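Local coordinates for ABC transporter, periplasmic solute-binding protein (Rhizobium meliloti, PDB 4WED), which probably binds a solute, perhaps a peptide, in the periplasm for an ABC importer, at residues Gly245-Pro250 / Val511-Met516; Ile42-Gly47 / Tyr55-Ile60; Ile240-Gly245 / Ser496-Ser501; Gln61-Glu66 / Met516-Ile521. All blocks are in the same frame, centred on the assembly; numbering follows the deposited sequence.

Interaction 1: residues Gly245-Pro250 / Val511-Met516; sequences GFWIAP and VTEYDM. With NA (sodium ion), chain B.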
loop_
_atom_site.group_PDB
_atom_site.type_symbol
_atom_site.label_atom_id
_atom_site.label_comp_id
_atom_site.label_asym_id
_atom_site.label_seq_id
_atom_site.Cartn_x
_atom_site.Cartn_y
_atom_site.Cartn_z
ATOM N N GLY A 245 -5.354 -8.774 7.675
ATOM C CA GLY A 245 -5.329 -7.362 7.264
ATOM C C GLY A 245 -4.417 -6.588 8.177
ATOM O O GLY A 245 -4.641 -6.586 9.372
ATOM N N PHE A 246 -3.380 -5.955 7.620
ATOM C CA PHE A 246 -2.444 -5.113 8.391
ATOM C C PHE A 246 -3.125 -4.113 9.306
ATOM O O PHE A 246 -2.676 -3.898 10.421
ATOM C CB PHE A 246 -1.484 -4.342 7.494
ATOM C CG PHE A 246 -0.324 -5.160 7.012
ATOM C CD1 PHE A 246 0.689 -5.542 7.895
ATOM C CD2 PHE A 246 -0.231 -5.548 5.668
ATOM C CE1 PHE A 246 1.769 -6.302 7.443
ATOM C CE2 PHE A 246 0.839 -6.305 5.216
ATOM C CZ PHE A 246 1.843 -6.676 6.100
ATOM N N TRP A 247 -4.198 -3.505 8.827
ATOM C CA TRP A 247 -4.883 -2.463 9.595
ATOM C C TRP A 247 -6.282 -2.884 9.963
ATOM O O TRP A 247 -7.206 -2.056 10.029
ATOM C CB TRP A 247 -4.914 -1.149 8.796
ATOM C CG TRP A 247 -3.557 -0.756 8.422
ATOM C CD1 TRP A 247 -3.059 -0.623 7.169
ATOM C CD2 TRP A 247 -2.474 -0.544 9.316
ATOM N NE1 TRP A 247 -1.739 -0.294 7.221
ATOM C CE2 TRP A 247 -1.352 -0.234 8.534
ATOM C CE3 TRP A 247 -2.352 -0.539 10.712
ATOM C CZ2 TRP A 247 -0.112 0.063 9.098
ATOM C CZ3 TRP A 247 -1.127 -0.240 11.271
ATOM C CH2 TRP A 247 -0.019 0.046 10.467
ATOM N N ILE A 248 -6.444 -4.175 10.189
ATOM C CA ILE A 248 -7.736 -4.705 10.596
ATOM C C ILE A 248 -7.489 -5.723 11.719
ATOM O O ILE A 248 -7.774 -5.450 12.883
ATOM C CB ILE A 248 -8.475 -5.299 9.370
ATOM C CG1 ILE A 248 -8.768 -4.198 8.322
ATOM C CG2 ILE A 248 -9.744 -6.010 9.781
ATOM C CD1 ILE A 248 -9.113 -4.757 6.955
ATOM N N ALA A 249 -6.920 -6.867 11.377
ATOM C CA ALA A 249 -6.648 -7.922 12.365
ATOM C C ALA A 249 -5.471 -8.760 11.876
ATOM O O ALA A 249 -5.669 -9.858 11.377
ATOM C CB ALA A 249 -7.880 -8.794 12.571
ATOM N N PRO A 250 -4.240 -8.226 12.011
ATOM C CA PRO A 250 -3.105 -8.857 11.388
ATOM C C PRO A 250 -2.953 -10.341 11.758
ATOM O O PRO A 250 -3.386 -10.787 12.807
ATOM C CB PRO A 250 -1.915 -8.056 11.921
ATOM C CG PRO A 250 -2.482 -6.764 12.352
ATOM C CD PRO A 250 -3.817 -7.132 12.899
ATOM N N VAL A 511 -8.019 -5.164 -2.217
ATOM C CA VAL A 511 -7.071 -4.534 -3.102
ATOM C C VAL A 511 -6.122 -3.675 -2.284
ATOM O O VAL A 511 -4.950 -3.517 -2.642
ATOM C CB VAL A 511 -7.778 -3.680 -4.173
ATOM C CG1 VAL A 511 -6.752 -3.038 -5.047
ATOM C CG2 VAL A 511 -8.664 -4.546 -5.058
ATOM N N THR A 512 -6.611 -3.102 -1.193
ATOM C CA THR A 512 -5.731 -2.335 -0.333
ATOM C C THR A 512 -6.016 -2.744 1.073
ATOM O O THR A 512 -6.980 -3.416 1.355
ATOM C CB THR A 512 -5.922 -0.793 -0.463
ATOM O OG1 THR A 512 -7.042 -0.373 0.310
ATOM C CG2 THR A 512 -6.112 -0.331 -1.926
ATOM N N GLU A 513 -5.139 -2.316 1.952
ATOM C CA GLU A 513 -5.247 -2.566 3.366
ATOM C C GLU A 513 -6.270 -1.643 4.028
ATOM O O GLU A 513 -6.408 -1.655 5.252
ATOM C CB GLU A 513 -3.878 -2.372 4.018
ATOM C CG GLU A 513 -2.826 -3.436 3.676
ATOM C CD GLU A 513 -3.256 -4.898 3.931
ATOM O OE1 GLU A 513 -4.166 -5.210 4.773
ATOM O OE2 GLU A 513 -2.702 -5.768 3.235
ATOM N N TYR A 514 -6.976 -0.836 3.232
ATOM C CA TYR A 514 -7.917 0.172 3.791
ATOM C C TYR A 514 -9.371 -0.203 3.465
ATOM O O TYR A 514 -10.309 0.511 3.835
ATOM C CB TYR A 514 -7.515 1.588 3.325
ATOM C CG TYR A 514 -6.068 1.833 3.602
ATOM C CD1 TYR A 514 -5.632 2.079 4.886
ATOM C CD2 TYR A 514 -5.108 1.746 2.588
ATOM C CE1 TYR A 514 -4.294 2.292 5.175
ATOM C CE2 TYR A 514 -3.747 1.930 2.842
ATOM C CZ TYR A 514 -3.346 2.210 4.148
ATOM O OH TYR A 514 -2.007 2.376 4.453
ATOM N N ASP A 515 -9.504 -1.351 2.785
ATOM C CA ASP A 515 -10.764 -1.914 2.327
ATOM C C ASP A 515 -11.130 -3.090 3.195
ATOM O O ASP A 515 -10.251 -3.819 3.609
ATOM C CB ASP A 515 -10.602 -2.525 0.933
ATOM C CG ASP A 515 -10.561 -1.498 -0.161
ATOM O OD1 ASP A 515 -11.563 -0.746 -0.328
ATOM O OD2 ASP A 515 -9.528 -1.481 -0.885
HETATM N N MSE A 516 -12.435 -3.318 3.338
HETATM C CA MSE A 516 -12.973 -4.528 3.910
HETATM C C MSE A 516 -13.437 -5.479 2.827
HETATM O O MSE A 516 -14.344 -5.169 2.071
HETATM C CB MSE A 516 -14.170 -4.097 4.729
HETATM C CG MSE A 516 -14.806 -5.290 5.452
HETATM SE SE MSE A 516 -13.658 -5.912 6.941
HETATM C CE MSE A 516 -14.016 -4.689 8.454
HETATM NA NA NA B . -13.908 -1.385 -0.617
HETATM O O HOH W 1 -5.684 -3.979 6.555
HETATM O O HOH W 2 -8.132 -0.796 7.685
HETATM O O HOH W 3 -13.916 -3.749 -0.009
HETATM O O HOH W 4 -13.569 0.895 -1.747
HETATM O O HOH W 5 -15.923 -0.955 -0.341
#

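Interaction 2: residues Ile42-Gly47 / Tyr55-Ile60; sequences IAKPAG and YAIWAI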
loop_
_atom_site.group_PDB
_atom_site.type_symbol
_atom_site.label_atom_id
_atom_site.label_comp_id
_atom_site.label_asym_id
_atom_site.label_seq_id
_atom_site.Cartn_x
_atom_site.Cartn_y
_atom_site.Cartn_z
ATOM N N ILE A 42 -11.632 -7.644 14.288
ATOM C CA ILE A 42 -10.892 -6.397 14.249
ATOM C C ILE A 42 -10.099 -6.304 15.553
ATOM O O ILE A 42 -10.539 -6.785 16.599
ATOM C CB ILE A 42 -11.814 -5.164 14.060
ATOM C CG1 ILE A 42 -12.877 -5.070 15.170
ATOM C CG2 ILE A 42 -12.477 -5.204 12.684
ATOM C CD1 ILE A 42 -13.748 -3.814 15.078
ATOM N N ALA A 43 -8.919 -5.709 15.471
ATOM C CA ALA A 43 -7.917 -5.821 16.510
ATOM C C ALA A 43 -8.143 -4.787 17.581
ATOM O O ALA A 43 -7.524 -4.848 18.648
ATOM C CB ALA A 43 -6.536 -5.668 15.925
ATOM N N LYS A 44 -9.048 -3.859 17.303
ATOM C CA LYS A 44 -9.407 -2.833 18.264
ATOM C C LYS A 44 -10.728 -2.183 17.859
ATOM O O LYS A 44 -11.147 -2.359 16.746
ATOM C CB LYS A 44 -8.288 -1.808 18.399
ATOM C CG LYS A 44 -7.966 -1.056 17.135
ATOM C CD LYS A 44 -7.012 0.054 17.510
ATOM C CE LYS A 44 -6.369 0.728 16.323
ATOM N NZ LYS A 44 -5.032 1.220 16.749
ATOM N N PRO A 45 -11.423 -1.484 18.786
ATOM C CA PRO A 45 -12.714 -0.876 18.427
ATOM C C PRO A 45 -12.651 -0.061 17.108
ATOM O O PRO A 45 -11.608 0.493 16.772
ATOM C CB PRO A 45 -12.994 0.043 19.603
ATOM C CG PRO A 45 -12.318 -0.628 20.751
ATOM C CD PRO A 45 -11.047 -1.188 20.174
ATOM N N ALA A 46 -13.757 -0.010 16.370
ATOM C CA ALA A 46 -13.828 0.718 15.102
ATOM C C ALA A 46 -13.446 2.203 15.213
ATOM O O ALA A 46 -12.966 2.776 14.248
ATOM C CB ALA A 46 -15.227 0.583 14.513
ATOM N N GLY A 47 -13.683 2.818 16.371
ATOM C CA GLY A 47 -13.460 4.244 16.540
ATOM C C GLY A 47 -14.595 5.116 16.001
ATOM O O GLY A 47 -15.653 4.626 15.587
ATOM N N TYR A 55 -9.703 8.991 13.063
ATOM C CA TYR A 55 -9.821 8.135 14.251
ATOM C C TYR A 55 -10.369 6.716 14.017
ATOM O O TYR A 55 -10.392 5.904 14.941
ATOM C CB TYR A 55 -10.665 8.848 15.325
ATOM C CG TYR A 55 -10.040 10.142 15.802
ATOM C CD1 TYR A 55 -8.913 10.141 16.639
ATOM C CD2 TYR A 55 -10.563 11.361 15.410
ATOM C CE1 TYR A 55 -8.334 11.325 17.067
ATOM C CE2 TYR A 55 -9.994 12.552 15.827
ATOM C CZ TYR A 55 -8.881 12.537 16.651
ATOM O OH TYR A 55 -8.343 13.753 17.049
ATOM N N ALA A 56 -10.832 6.405 12.818
ATOM C CA ALA A 56 -11.436 5.096 12.589
ATOM C C ALA A 56 -10.488 4.083 11.975
ATOM O O ALA A 56 -9.460 4.434 11.393
ATOM C CB ALA A 56 -12.662 5.217 11.704
ATOM N N ILE A 57 -10.861 2.816 12.114
ATOM C CA ILE A 57 -10.344 1.768 11.248
ATOM C C ILE A 57 -10.935 1.990 9.846
ATOM O O ILE A 57 -12.144 1.943 9.673
ATOM C CB ILE A 57 -10.746 0.351 11.736
ATOM C CG1 ILE A 57 -10.207 0.072 13.137
ATOM C CG2 ILE A 57 -10.252 -0.718 10.748
ATOM C CD1 ILE A 57 -10.633 -1.276 13.678
ATOM N N TRP A 58 -10.060 2.201 8.861
ATOM C CA TRP A 58 -10.451 2.505 7.466
ATOM C C TRP A 58 -11.414 1.479 6.880
ATOM O O TRP A 58 -12.430 1.827 6.306
ATOM C CB TRP A 58 -9.222 2.607 6.568
ATOM C CG TRP A 58 -8.259 3.706 6.957
ATOM C CD1 TRP A 58 -8.306 5.002 6.584
ATOM C CD2 TRP A 58 -7.083 3.566 7.769
ATOM N NE1 TRP A 58 -7.253 5.702 7.133
ATOM C CE2 TRP A 58 -6.476 4.838 7.847
ATOM C CE3 TRP A 58 -6.481 2.481 8.425
ATOM C CZ2 TRP A 58 -5.313 5.068 8.574
ATOM C CZ3 TRP A 58 -5.321 2.699 9.154
ATOM C CH2 TRP A 58 -4.747 3.995 9.226
ATOM N N ALA A 59 -11.096 0.206 7.041
ATOM C CA ALA A 59 -11.933 -0.844 6.504
ATOM C C ALA A 59 -13.387 -0.776 6.964
ATOM O O ALA A 59 -14.284 -1.219 6.274
ATOM C CB ALA A 59 -11.326 -2.183 6.857
ATOM N N ILE A 60 -13.630 -0.202 8.124
ATOM C CA ILE A 60 -15.008 -0.056 8.635
ATOM C C ILE A 60 -15.717 1.030 7.905
ATOM O O ILE A 60 -16.870 0.854 7.517
ATOM C CB ILE A 60 -15.045 0.341 10.130
ATOM C CG1 ILE A 60 -14.321 -0.698 11.003
ATOM C CG2 ILE A 60 -16.473 0.492 10.630
ATOM C CD1 ILE A 60 -14.863 -2.119 10.928
#

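Interaction 3: residues Ile240-Gly245 / Ser496-Ser501; sequences IDLVGG and SIWAHS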
loop_
_atom_site.group_PDB
_atom_site.type_symbol
_atom_site.label_atom_id
_atom_site.label_comp_id
_atom_site.label_asym_id
_atom_site.label_seq_id
_atom_site.Cartn_x
_atom_site.Cartn_y
_atom_site.Cartn_z
ATOM N N ILE A 240 -15.500 -16.754 14.644
ATOM C CA ILE A 240 -15.389 -15.852 13.498
ATOM C C ILE A 240 -15.193 -16.593 12.173
ATOM O O ILE A 240 -14.825 -17.766 12.140
ATOM C CB ILE A 240 -14.264 -14.818 13.662
ATOM C CG1 ILE A 240 -12.913 -15.492 13.883
ATOM C CG2 ILE A 240 -14.618 -13.843 14.779
ATOM C CD1 ILE A 240 -11.767 -14.509 13.842
ATOM N N ASP A 241 -15.507 -15.893 11.097
ATOM C CA ASP A 241 -15.351 -16.402 9.743
ATOM C C ASP A 241 -14.126 -15.880 9.046
ATOM O O ASP A 241 -13.703 -16.471 8.101
ATOM C CB ASP A 241 -16.539 -16.008 8.880
ATOM C CG ASP A 241 -17.820 -16.581 9.379
ATOM O OD1 ASP A 241 -17.945 -17.832 9.479
ATOM O OD2 ASP A 241 -18.715 -15.759 9.652
ATOM N N LEU A 242 -13.564 -14.784 9.537
ATOM C CA LEU A 242 -12.567 -14.034 8.795
ATOM C C LEU A 242 -11.502 -13.356 9.640
ATOM O O LEU A 242 -11.806 -12.693 10.604
ATOM C CB LEU A 242 -13.297 -12.965 8.022
ATOM C CG LEU A 242 -12.764 -12.689 6.644
ATOM C CD1 LEU A 242 -12.630 -13.966 5.825
ATOM C CD2 LEU A 242 -13.709 -11.700 5.995
ATOM N N VAL A 243 -10.242 -13.532 9.286
ATOM C CA VAL A 243 -9.171 -12.881 10.026
ATOM C C VAL A 243 -8.099 -12.449 9.032
ATOM O O VAL A 243 -7.938 -13.084 7.980
ATOM C CB VAL A 243 -8.619 -13.819 11.119
ATOM C CG1 VAL A 243 -8.048 -15.078 10.500
ATOM C CG2 VAL A 243 -7.600 -13.115 12.017
ATOM N N GLY A 244 -7.418 -11.343 9.338
ATOM C CA GLY A 244 -6.346 -10.812 8.482
ATOM C C GLY A 244 -6.387 -9.308 8.325
ATOM O O GLY A 244 -7.342 -8.637 8.764
ATOM N N GLY A 245 -5.354 -8.774 7.675
ATOM C CA GLY A 245 -5.329 -7.362 7.264
ATOM C C GLY A 245 -4.417 -6.588 8.177
ATOM O O GLY A 245 -4.641 -6.586 9.372
ATOM N N SER A 496 0.154 -10.437 2.130
ATOM C CA SER A 496 -0.962 -10.103 3.001
ATOM C C SER A 496 -1.802 -11.336 3.128
ATOM O O SER A 496 -2.241 -11.929 2.130
ATOM C CB SER A 496 -1.807 -8.978 2.397
ATOM O OG SER A 496 -2.749 -8.465 3.331
ATOM N N ILE A 497 -2.019 -11.734 4.360
ATOM C CA ILE A 497 -2.539 -13.052 4.631
ATOM C C ILE A 497 -3.862 -12.959 5.338
ATOM O O ILE A 497 -3.972 -12.299 6.369
ATOM C CB ILE A 497 -1.567 -13.833 5.490
ATOM C CG1 ILE A 497 -0.214 -13.902 4.775
ATOM C CG2 ILE A 497 -2.107 -15.241 5.782
ATOM C CD1 ILE A 497 0.929 -14.193 5.729
ATOM N N TRP A 498 -4.854 -13.616 4.747
ATOM C CA TRP A 498 -6.191 -13.747 5.312
ATOM C C TRP A 498 -6.509 -15.198 5.550
ATOM O O TRP A 498 -5.962 -16.062 4.885
ATOM C CB TRP A 498 -7.218 -13.121 4.373
ATOM C CG TRP A 498 -7.174 -11.616 4.364
ATOM C CD1 TRP A 498 -6.263 -10.817 3.737
ATOM C CD2 TRP A 498 -8.074 -10.745 5.030
ATOM N NE1 TRP A 498 -6.533 -9.486 3.982
ATOM C CE2 TRP A 498 -7.645 -9.417 4.779
ATOM C CE3 TRP A 498 -9.189 -10.949 5.847
ATOM C CZ2 TRP A 498 -8.327 -8.310 5.283
ATOM C CZ3 TRP A 498 -9.859 -9.848 6.360
ATOM C CH2 TRP A 498 -9.430 -8.543 6.068
ATOM N N ALA A 499 -7.332 -15.490 6.557
ATOM C CA ALA A 499 -7.942 -16.807 6.643
ATOM C C ALA A 499 -9.432 -16.671 6.848
ATOM O O ALA A 499 -9.872 -15.740 7.498
ATOM C CB ALA A 499 -7.314 -17.637 7.736
ATOM N N HIS A 500 -10.200 -17.586 6.258
ATOM C CA HIS A 500 -11.634 -17.702 6.483
ATOM C C HIS A 500 -12.040 -19.113 6.854
ATOM O O HIS A 500 -11.259 -20.083 6.757
ATOM C CB HIS A 500 -12.441 -17.295 5.242
ATOM C CG HIS A 500 -12.150 -18.092 4.001
ATOM N ND1 HIS A 500 -12.620 -19.378 3.795
ATOM C CD2 HIS A 500 -11.468 -17.761 2.881
ATOM C CE1 HIS A 500 -12.214 -19.807 2.611
ATOM N NE2 HIS A 500 -11.525 -18.836 2.028
ATOM N N SER A 501 -13.303 -19.228 7.253
ATOM C CA SER A 501 -13.842 -20.506 7.651
ATOM C C SER A 501 -14.295 -21.237 6.395
ATOM O O SER A 501 -14.387 -20.656 5.306
ATOM C CB SER A 501 -14.984 -20.333 8.654
ATOM O OG SER A 501 -15.948 -19.404 8.219
HETATM O O HOH W 6 -2.394 -9.765 7.928
#

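Interaction 4: residues Gln61-Glu66 / Met516-Ile521; sequences QDLMFE and MPYENI. With NA (sodium ion), chain B.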
loop_
_atom_site.group_PDB
_atom_site.type_symbol
_atom_site.label_atom_id
_atom_site.label_comp_id
_atom_site.label_asym_id
_atom_site.label_seq_id
_atom_site.Cartn_x
_atom_site.Cartn_y
_atom_site.Cartn_z
ATOM N N GLN A 61 -15.012 2.120 7.655
ATOM C CA GLN A 61 -15.530 3.250 6.903
ATOM C C GLN A 61 -15.899 2.798 5.514
ATOM O O GLN A 61 -16.876 3.233 4.948
ATOM C CB GLN A 61 -14.496 4.361 6.842
ATOM C CG GLN A 61 -14.533 5.294 8.025
ATOM C CD GLN A 61 -13.227 5.987 8.264
ATOM O OE1 GLN A 61 -12.178 5.385 8.226
ATOM N NE2 GLN A 61 -13.291 7.267 8.515
ATOM N N ASP A 62 -15.109 1.886 4.985
ATOM C CA ASP A 62 -15.315 1.358 3.659
ATOM C C ASP A 62 -16.624 0.607 3.536
ATOM O O ASP A 62 -17.110 0.391 2.446
ATOM C CB ASP A 62 -14.137 0.492 3.265
ATOM C CG ASP A 62 -14.246 -0.031 1.877
ATOM O OD1 ASP A 62 -14.546 0.718 0.949
ATOM O OD2 ASP A 62 -14.024 -1.218 1.719
ATOM N N LEU A 63 -17.173 0.189 4.664
ATOM C CA LEU A 63 -18.473 -0.472 4.715
ATOM C C LEU A 63 -19.688 0.330 4.272
ATOM O O LEU A 63 -20.592 -0.206 3.685
ATOM C CB LEU A 63 -18.720 -0.996 6.115
ATOM C CG LEU A 63 -17.853 -2.186 6.444
ATOM C CD1 LEU A 63 -17.951 -2.471 7.922
ATOM C CD2 LEU A 63 -18.334 -3.359 5.620
HETATM N N MSE A 64 -19.725 1.603 4.607
HETATM C CA MSE A 64 -20.865 2.474 4.312
HETATM C C MSE A 64 -20.498 3.715 3.570
HETATM O O MSE A 64 -21.382 4.409 3.079
HETATM C CB MSE A 64 -21.586 2.876 5.622
HETATM C CG MSE A 64 -20.903 3.994 6.406
HETATM SE SE MSE A 64 -19.348 3.344 7.442
HETATM C CE MSE A 64 -20.417 2.337 8.782
ATOM N N PHE A 65 -19.219 4.054 3.506
ATOM C CA PHE A 65 -18.823 5.231 2.743
ATOM C C PHE A 65 -18.302 4.847 1.371
ATOM O O PHE A 65 -17.589 3.854 1.195
ATOM C CB PHE A 65 -17.887 6.145 3.557
ATOM C CG PHE A 65 -18.558 6.725 4.810
ATOM C CD1 PHE A 65 -19.651 7.593 4.696
ATOM C CD2 PHE A 65 -18.096 6.430 6.072
ATOM C CE1 PHE A 65 -20.247 8.144 5.819
ATOM C CE2 PHE A 65 -18.699 6.963 7.205
ATOM C CZ PHE A 65 -19.787 7.813 7.076
ATOM N N GLU A 66 -18.693 5.626 0.380
ATOM C CA GLU A 66 -18.262 5.360 -0.978
ATOM C C GLU A 66 -17.581 6.548 -1.570
ATOM O O GLU A 66 -17.903 7.684 -1.232
ATOM C CB GLU A 66 -19.425 4.931 -1.849
ATOM C CG GLU A 66 -19.807 3.475 -1.659
ATOM C CD GLU A 66 -20.979 3.052 -2.527
ATOM O OE1 GLU A 66 -21.941 3.853 -2.553
ATOM O OE2 GLU A 66 -20.949 1.937 -3.158
HETATM N N MSE A 516 -12.435 -3.318 3.338
HETATM C CA MSE A 516 -12.973 -4.528 3.910
HETATM C C MSE A 516 -13.437 -5.479 2.827
HETATM O O MSE A 516 -14.344 -5.169 2.071
HETATM C CB MSE A 516 -14.170 -4.097 4.729
HETATM C CG MSE A 516 -14.806 -5.290 5.452
HETATM SE SE MSE A 516 -13.658 -5.912 6.941
HETATM C CE MSE A 516 -14.016 -4.689 8.454
ATOM N N PRO A 517 -12.864 -6.686 2.776
ATOM C CA PRO A 517 -13.229 -7.651 1.751
ATOM C C PRO A 517 -14.545 -8.380 2.031
ATOM O O PRO A 517 -14.549 -9.582 2.307
ATOM C CB PRO A 517 -12.040 -8.637 1.768
ATOM C CG PRO A 517 -11.560 -8.584 3.186
ATOM C CD PRO A 517 -11.923 -7.246 3.762
ATOM N N TYR A 518 -15.654 -7.655 1.954
ATOM C CA TYR A 518 -16.997 -8.244 2.117
ATOM C C TYR A 518 -17.590 -8.693 0.779
ATOM O O TYR A 518 -18.608 -9.414 0.736
ATOM C CB TYR A 518 -17.950 -7.244 2.762
ATOM C CG TYR A 518 -18.147 -5.992 1.957
ATOM C CD1 TYR A 518 -19.097 -5.921 0.944
ATOM C CD2 TYR A 518 -17.350 -4.879 2.182
ATOM C CE1 TYR A 518 -19.249 -4.759 0.190
ATOM C CE2 TYR A 518 -17.492 -3.715 1.438
ATOM C CZ TYR A 518 -18.445 -3.658 0.448
ATOM O OH TYR A 518 -18.551 -2.492 -0.289
ATOM N N GLU A 519 -16.973 -8.243 -0.309
ATOM C CA GLU A 519 -17.497 -8.437 -1.635
ATOM C C GLU A 519 -17.539 -9.920 -1.962
ATOM O O GLU A 519 -16.612 -10.663 -1.637
ATOM C CB GLU A 519 -16.596 -7.751 -2.683
ATOM C CG GLU A 519 -16.639 -6.215 -2.717
ATOM C CD GLU A 519 -15.683 -5.536 -1.749
ATOM O OE1 GLU A 519 -14.684 -6.171 -1.330
ATOM O OE2 GLU A 519 -15.923 -4.347 -1.419
ATOM N N ASN A 520 -18.592 -10.291 -2.673
ATOM C CA ASN A 520 -18.727 -11.539 -3.393
ATOM C C ASN A 520 -19.030 -12.719 -2.515
ATOM O O ASN A 520 -19.287 -13.826 -3.020
ATOM C CB ASN A 520 -17.486 -11.879 -4.226
ATOM C CG ASN A 520 -17.162 -10.833 -5.270
ATOM O OD1 ASN A 520 -15.989 -10.477 -5.458
ATOM N ND2 ASN A 520 -18.181 -10.357 -5.970
ATOM N N ILE A 521 -18.970 -12.504 -1.214
ATOM C CA ILE A 521 -19.034 -13.622 -0.274
ATOM C C ILE A 521 -20.430 -14.232 -0.281
ATOM O O ILE A 521 -21.429 -13.511 -0.359
ATOM C CB ILE A 521 -18.604 -13.231 1.155
ATOM C CG1 ILE A 521 -17.087 -13.103 1.218
ATOM C CG2 ILE A 521 -19.049 -14.308 2.147
ATOM C CD1 ILE A 521 -16.592 -12.604 2.544
HETATM NA NA NA B . -13.908 -1.385 -0.617
HETATM O O HOH W 3 -13.916 -3.749 -0.009
HETATM O O HOH W 4 -13.569 0.895 -1.747
HETATM O O HOH W 5 -15.923 -0.955 -0.341
#

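Interaction 1: residues Gly245-Pro250 / Val511-Met516
Glu513 OE1 accepts hydrogen bonds from the backbone N-H of Phe246, at 3.0 Å, and from a water. The water lies 2.6 Å from Glu513 OE1. The bond from Phe246 N is bent and comes from well above the carboxylate plane. Glu513 sits in a type I beta turn from Thr512 to Asp515, which packs on the loop after strand 242-244. The same water accepts from Trp247 N and donates to Glu513 O, so it bridges both backbones. The other oxygen, Glu513 OE2, is hydrogen-bonded to Ser496 OG and also lies at the edge of the Phe246 ring. The bend at chi2 (-54°) places Glu513 CD beside Phe246 CD2, at 3.5 Å. Trp247 and Tyr514 lie side by side, their ring planes nearly parallel but slid apart. They barely overlap, and Trp247 CD1 meets Tyr514 CE1 at 3.7 Å. Thr512 OG1 accepts from Tyr514 N, an ST turn, and donates to Asp515 OD2 at 3.0 Å. The other oxygen of that carboxylate, Asp515 OD1, binds the sodium ion at 2.5 Å.

Interaction 2: residues Ile42-Gly47 / Tyr55-Ile60
Ile57 packs into the bend of residues 42-47, where its CD1 lies 3.3 Å from Lys44 O and also meets Pro45 O and Ile42 CB. The contact joins the loop that follows strand 37-42 to the start of helix 58-61, with Ile57 at the N-cap position. CG1 of Ile57 stands anti to the carbonyl carbon (chi1 -60°) and lies near Pro45 O and Ala46 O. The tight part continues at Ala46, whose CB rests on Ile60 CG1 at 3.8 Å. Ile60 CD1 reaches Ile42 CG2 more loosely, at 4.3 Å. The exposed side is formed by Lys44, Gly47 and Tyr55. There, Gly47 CA is 3.8 Å from Tyr55 O, and the Tyr55 ring extends clear of the other segment. Ile57 N donates to Ala46 O at 3.0 Å, fairly straight at 160°. Ala56 CA adds a C-H...O contact of 3.2 Å to the same oxygen. The chemistry is thus mixed: a methyl lies against loop carbonyls beside apolar contacts, and Ala46 O gives the one directional bond between the loop and the helix start.

Interaction 3: residues Ile240-Gly245 / Ser496-Ser501
Strands 242-244 and 488-500 run antiparallel here, in a sheet where the longer strand also pairs with strand 265-269. Val243 and Ala499 form a hydrogen-bonded pair. Val243 N donates to Ala499 O and Ala499 N to Val243 O, both at 2.9 Å. Val243 CG1 touches Ala499 CB at 3.8 Å, on the face covered by Leu235 of helix 228-237. Leu242, Trp498 and His500 point to the other face. Leu242 CD1 presses on His500 CB at 3.4 Å, while its CG lies near CE3 and CZ3 of the Trp498 ring. The indole lies flat against the glycine backbone. Gly244 CA sits over the six-membered ring, 4.0 Å from its centroid, in a CH-pi contact. Gly244 C and Gly245 N are above the same face, toward the rim. At the far end, Ser501 N donates to Asp241 O, and Ser501 OG donates to Asp241 OD1 at 2.8 Å. The hydroxyl uses the anti lone pair of OD1, and a salt bridge from Arg503 reaches the same oxygen. His500 ND1 donates to Ser501 O at 2.7 Å, and that oxygen lies near the imidazole plane, 9° out of it. The paired backbone bonds are those of an antiparallel beta ladder, joining chain segments far apart in sequence.

Interaction 4: residues Gln61-Glu66 / Met516-Ile521
Leu63, Met516 and Asp62 carry most of this contact, in which two loops meet beside a sodium site. Asp62 CG stands anti to the backbone N (chi1 -177°), which puts the carboxylate on the side of residues 516-521. This carboxylate holds the sodium ion with both oxygens, OD2 at 2.3 Å and OD1 at 2.7 Å. Asp62 OD2 also accepts from Met516 N at 3.1 Å, on the anti side and close to the carboxylate plane. Asp62 OD1 accepts a hydrogen bond from Arg170 NH1, whose positive charge may help offset the acidic groups around the ion. Met516 is a selenomethionine. Its CG meets Leu63 CD2 at 4.0 Å as the two side chains cross. The same Leu63 methyl touches Tyr518 CD2 at 3.9 Å, so it serves both residues. Pro517 centres an inverse gamma turn between them. On one face of the Tyr518 ring, toward the rim, lies Glu519 OE2. A sodium-bound water donates to Glu519 OE2 at 2.5 Å and to Met516 O at 2.6 Å.

How the interactions relate
The sodium ion joins interactions 1 and 4. Asp515 of interaction 1 and Asp62 of interaction 4 both bind it, with Asp515 OD1 3.2 Å from Asp62 OD2. Asp515 OD1, both carboxylate oxygens of Asp62 and three waters make six ligands. Met516 belongs to both contacts. Its CB packs 3.3 Å from Ala59 O, which brings in interaction 2. Interaction 2 also meets interaction 1 through Ile248 O and Ala43 N, 2.8 Å apart. Interaction 3 shares Gly245 with interaction 1, and Ser496 OG reaches Glu513 OE2 at 2.7 Å. Trp498 CH2 touches Pro517 CG of interaction 4 at 3.6 Å. Interactions 2 and 3 do not touch, their nearest atoms being about 6 Å apart.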